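Long-range contact in erythrocyte membrane protein 1 (Plasmodium falciparum, PDB 2XU0), which probably binds receptors on the host cell surface as an adhesin of malaria parasites, represented here by its N-terminal segment and first Duffy-binding-like domain: residues Gly93-Phe105 and Pro133-Phe145. The protein carries 10 engineered substitutions. Residues are numbered along the deposited sequence; the frame is centred on the assembly and turned at random. Where two conformers were deposited one is given.
Sequences GRKPCYGREQNRF and PRRRHICDQNLEF
Asp140 OD1 takes two bonds from one guanidinium, at 2.7 Å from Arg100 NH2 and 3.0 Å from Arg100 NE. The site lies in the Duffy-binding-like domain, where two mostly irregular segments are pinned together by a disulfide. The Arg100 chain bends at chi2 (107°) and brings its NE and NH2 edge to OD1. The oxygen lies close to the guanidinium plane, but the carboxylate is turned 56° from that plane. NH2 also reaches Glu144 OE2 at 2.7 Å, so one nitrogen joins two acids in a salt-bridge network. NE makes a weak bond to Ile138 O as well. Gln141 CB lies over the centre of one face of the group, which is held by its bonds to the two acids.

Next to this network, Cys97 and Cys139 are joined through their sulfurs, with chi3 at 103°. Gln141 N donates to Pro96 O at 3.1 Å. Glu101 CB sits over one face of the His137 ring in a CH-pi contact, 3.9 Å from the centroid. Arg136 CB covers the opposite face.

Arg104 is buried. Its NH2 forms a salt bridge with Glu168 of helix 154-175, which also accepts from Cys139 N. This acid ties both segments to the helix. Arg104 NH1 adds a weak bond of 2.7 Å to Arg134 O, while His137 O lies over one face of the guanidinium.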
# COMPACT_ATOMS: atom_id res chain seq x y z
N GLY A 93 22.21 -3.24 -20.09
CA GLY A 93 22.06 -2.37 -18.93
C GLY A 93 21.02 -1.28 -19.10
O GLY A 93 20.57 -1.02 -20.22
N ARG A 94 20.61 -0.66 -17.95
CA ARG A 94 19.64 0.45 -17.80
C ARG A 94 19.48 0.90 -16.35
O ARG A 94 19.84 0.16 -15.44
CB ARG A 94 18.22 0.07 -18.31
CG ARG A 94 17.65 0.62 -19.67
CD ARG A 94 18.07 2.04 -20.00
NE ARG A 94 17.53 3.06 -19.09
CZ ARG A 94 18.04 4.27 -18.94
NH1 ARG A 94 19.12 4.63 -19.61
NH2 ARG A 94 17.47 5.14 -18.12
N LYS A 95 18.87 2.09 -16.14
CA LYS A 95 18.53 2.70 -14.85
C LYS A 95 17.17 2.12 -14.28
O LYS A 95 16.47 1.45 -15.05
CB LYS A 95 18.38 4.23 -15.05
CG LYS A 95 19.67 5.02 -15.20
CD LYS A 95 20.45 5.22 -13.89
CE LYS A 95 21.87 5.68 -14.11
NZ LYS A 95 22.71 4.64 -14.77
N PRO A 96 16.71 2.51 -13.03
CA PRO A 96 15.46 1.95 -12.47
C PRO A 96 14.08 2.55 -12.82
O PRO A 96 13.15 1.77 -12.97
CB PRO A 96 15.70 2.03 -10.95
CG PRO A 96 17.17 2.29 -10.80
CD PRO A 96 17.43 3.21 -11.96
N CYS A 97 13.92 3.92 -12.88
CA CYS A 97 12.61 4.55 -13.16
C CYS A 97 12.24 4.79 -14.65
O CYS A 97 11.17 5.34 -14.93
CB CYS A 97 12.40 5.82 -12.34
SG CYS A 97 12.63 5.62 -10.56
N TYR A 98 13.11 4.41 -15.57
CA TYR A 98 12.87 4.60 -17.01
C TYR A 98 11.73 3.74 -17.51
O TYR A 98 11.70 2.52 -17.27
CB TYR A 98 14.15 4.32 -17.82
CG TYR A 98 13.94 4.39 -19.32
CD1 TYR A 98 13.63 5.60 -19.95
CD2 TYR A 98 14.02 3.25 -20.11
CE1 TYR A 98 13.44 5.68 -21.32
CE2 TYR A 98 13.80 3.31 -21.49
CZ TYR A 98 13.53 4.53 -22.09
OH TYR A 98 13.33 4.60 -23.45
N GLY A 99 10.82 4.38 -18.23
CA GLY A 99 9.64 3.75 -18.80
C GLY A 99 8.49 3.71 -17.83
O GLY A 99 7.36 3.37 -18.20
N ARG A 100 8.75 4.09 -16.58
CA ARG A 100 7.72 4.08 -15.56
C ARG A 100 7.00 5.38 -15.42
O ARG A 100 7.61 6.45 -15.41
CB ARG A 100 8.24 3.55 -14.22
CG ARG A 100 8.23 2.02 -14.19
CD ARG A 100 9.64 1.54 -14.27
NE ARG A 100 9.75 0.09 -14.38
CZ ARG A 100 9.93 -0.56 -15.52
NH1 ARG A 100 9.91 0.11 -16.68
NH2 ARG A 100 10.13 -1.86 -15.53
N GLU A 101 5.68 5.27 -15.32
CA GLU A 101 4.77 6.38 -15.13
C GLU A 101 4.99 6.93 -13.73
O GLU A 101 5.34 6.18 -12.82
CB GLU A 101 3.31 5.89 -15.25
CG GLU A 101 2.92 5.34 -16.62
CD GLU A 101 1.51 4.81 -16.74
OE1 GLU A 101 0.57 5.45 -16.21
OE2 GLU A 101 1.33 3.74 -17.38
N GLN A 102 4.84 8.23 -13.57
CA GLN A 102 4.95 8.91 -12.28
C GLN A 102 3.53 9.23 -11.87
O GLN A 102 2.61 8.67 -12.47
CB GLN A 102 5.87 10.16 -12.36
CG GLN A 102 5.51 11.21 -13.44
CD GLN A 102 5.97 10.84 -14.83
OE1 GLN A 102 7.14 10.47 -15.06
NE2 GLN A 102 5.07 10.93 -15.80
N ASN A 103 3.31 10.11 -10.90
CA ASN A 103 1.97 10.43 -10.41
C ASN A 103 1.25 9.20 -9.82
O ASN A 103 0.04 9.06 -9.93
CB ASN A 103 1.11 11.23 -11.43
CG ASN A 103 1.08 12.71 -11.14
OD1 ASN A 103 1.65 13.52 -11.89
ND2 ASN A 103 0.43 13.10 -10.04
N ARG A 104 2.05 8.33 -9.15
CA ARG A 104 1.58 7.11 -8.48
C ARG A 104 0.55 7.44 -7.42
O ARG A 104 -0.32 6.62 -7.15
CB ARG A 104 2.77 6.37 -7.82
CG ARG A 104 3.85 5.95 -8.80
CD ARG A 104 4.58 4.78 -8.25
NE ARG A 104 6.01 4.82 -8.54
CZ ARG A 104 6.91 4.11 -7.88
NH1 ARG A 104 6.54 3.28 -6.91
NH2 ARG A 104 8.19 4.22 -8.19
N PHE A 105 0.63 8.65 -6.85
CA PHE A 105 -0.26 9.10 -5.78
C PHE A 105 -1.42 9.95 -6.19
O PHE A 105 -2.21 10.32 -5.33
CB PHE A 105 0.53 9.75 -4.63
CG PHE A 105 1.69 8.92 -4.11
CD1 PHE A 105 1.47 7.84 -3.25
CD2 PHE A 105 3.00 9.23 -4.45
CE1 PHE A 105 2.53 7.06 -2.80
CE2 PHE A 105 4.06 8.46 -3.99
CZ PHE A 105 3.82 7.39 -3.15
N PRO A 133 -1.30 1.46 -7.38
CA PRO A 133 -0.49 2.24 -8.35
C PRO A 133 0.98 2.42 -7.95
O PRO A 133 1.84 2.38 -8.82
CB PRO A 133 -1.26 3.56 -8.51
CG PRO A 133 -2.21 3.59 -7.41
CD PRO A 133 -2.50 2.20 -6.96
N ARG A 134 1.29 2.46 -6.60
CA ARG A 134 2.67 2.53 -6.13
C ARG A 134 3.43 1.29 -6.63
O ARG A 134 4.57 1.41 -7.05
CB ARG A 134 2.74 2.70 -4.59
CG ARG A 134 4.17 2.91 -4.01
CD ARG A 134 4.32 2.42 -2.56
NE ARG A 134 3.50 1.23 -2.31
CZ ARG A 134 3.84 -0.01 -2.63
NH1 ARG A 134 5.05 -0.27 -3.12
NH2 ARG A 134 2.99 -1.01 -2.45
N ARG A 135 2.79 0.10 -6.63
CA ARG A 135 3.45 -1.12 -7.09
C ARG A 135 3.55 -1.14 -8.60
O ARG A 135 4.60 -1.53 -9.11
CB ARG A 135 2.73 -2.42 -6.57
CG ARG A 135 3.18 -3.74 -7.25
CD ARG A 135 4.60 -4.15 -6.84
NE ARG A 135 5.13 -5.27 -7.65
CZ ARG A 135 5.78 -5.15 -8.80
NH1 ARG A 135 5.97 -3.96 -9.35
NH2 ARG A 135 6.25 -6.22 -9.42
N ARG A 136 2.45 -0.89 -9.30
CA ARG A 136 2.37 -0.94 -10.77
C ARG A 136 3.56 -0.24 -11.47
O ARG A 136 4.16 -0.79 -12.39
CB ARG A 136 1.06 -0.29 -11.25
CG ARG A 136 -0.19 -1.10 -10.97
CD ARG A 136 -1.40 -0.39 -11.52
NE ARG A 136 -1.53 -0.68 -12.95
CZ ARG A 136 -2.59 -0.36 -13.68
NH1 ARG A 136 -3.62 0.28 -13.13
NH2 ARG A 136 -2.64 -0.68 -14.97
N HIS A 137 3.94 0.93 -10.97
CA HIS A 137 4.99 1.73 -11.59
C HIS A 137 6.31 1.76 -10.84
O HIS A 137 7.12 2.64 -11.09
CB HIS A 137 4.46 3.14 -11.90
CG HIS A 137 3.06 3.13 -12.41
ND1 HIS A 137 2.73 2.54 -13.62
CD2 HIS A 137 1.94 3.65 -11.85
CE1 HIS A 137 1.42 2.73 -13.77
NE2 HIS A 137 0.91 3.39 -12.73
N ILE A 138 6.56 0.76 -9.97
CA ILE A 138 7.79 0.62 -9.19
C ILE A 138 9.05 0.73 -10.08
O ILE A 138 9.06 0.23 -11.22
CB ILE A 138 7.75 -0.68 -8.32
CG1 ILE A 138 8.20 -0.40 -6.88
CG2 ILE A 138 8.52 -1.88 -8.95
CD1 ILE A 138 7.94 -1.52 -5.86
N CYS A 139 10.11 1.36 -9.55
CA CYS A 139 11.37 1.55 -10.28
C CYS A 139 12.26 0.32 -10.25
O CYS A 139 13.28 0.32 -9.56
CB CYS A 139 12.10 2.80 -9.79
SG CYS A 139 11.16 4.33 -9.97
N ASP A 140 11.91 -0.72 -11.04
CA ASP A 140 12.59 -2.02 -11.11
C ASP A 140 13.30 -2.29 -12.46
O ASP A 140 13.85 -3.38 -12.66
CB ASP A 140 11.52 -3.14 -10.87
CG ASP A 140 10.49 -3.32 -11.99
OD1 ASP A 140 10.36 -2.40 -12.86
OD2 ASP A 140 9.76 -4.32 -11.97
N GLN A 141 13.28 -1.32 -13.37
CA GLN A 141 13.84 -1.43 -14.72
C GLN A 141 15.25 -2.00 -14.87
O GLN A 141 15.48 -2.82 -15.76
CB GLN A 141 13.59 -0.16 -15.51
CG GLN A 141 13.32 -0.42 -16.99
CD GLN A 141 14.48 -0.05 -17.87
OE1 GLN A 141 14.76 -0.72 -18.86
NE2 GLN A 141 15.15 1.06 -17.56
N ASN A 142 16.17 -1.65 -13.95
CA ASN A 142 17.55 -2.14 -13.95
C ASN A 142 17.65 -3.63 -13.69
O ASN A 142 18.61 -4.28 -14.16
CB ASN A 142 18.39 -1.37 -12.92
CG ASN A 142 17.93 -1.53 -11.50
OD1 ASN A 142 16.78 -1.22 -11.13
ND2 ASN A 142 18.82 -2.03 -10.67
N LEU A 143 16.65 -4.19 -12.96
CA LEU A 143 16.59 -5.62 -12.66
C LEU A 143 16.18 -6.44 -13.89
O LEU A 143 16.25 -7.66 -13.84
CB LEU A 143 15.72 -5.94 -11.43
CG LEU A 143 16.02 -5.22 -10.09
CD1 LEU A 143 15.20 -5.81 -8.95
CD2 LEU A 143 17.51 -5.30 -9.72
N GLU A 144 15.80 -5.78 -15.02
CA GLU A 144 15.47 -6.46 -16.30
C GLU A 144 16.75 -6.78 -17.10
O GLU A 144 16.67 -7.31 -18.21
CB GLU A 144 14.53 -5.61 -17.16
CG GLU A 144 13.18 -5.28 -16.54
CD GLU A 144 12.22 -4.57 -17.47
OE1 GLU A 144 12.26 -4.85 -18.69
OE2 GLU A 144 11.45 -3.71 -16.98
N PHE A 145 17.93 -6.47 -16.52
CA PHE A 145 19.26 -6.61 -17.11
C PHE A 145 20.22 -7.32 -16.17
O PHE A 145 21.35 -6.88 -15.95
CB PHE A 145 19.78 -5.20 -17.50
CG PHE A 145 18.85 -4.49 -18.45
CD1 PHE A 145 18.90 -4.73 -19.82
CD2 PHE A 145 17.89 -3.60 -17.98
CE1 PHE A 145 18.01 -4.10 -20.70
CE2 PHE A 145 16.99 -2.99 -18.85
CZ PHE A 145 17.07 -3.23 -20.21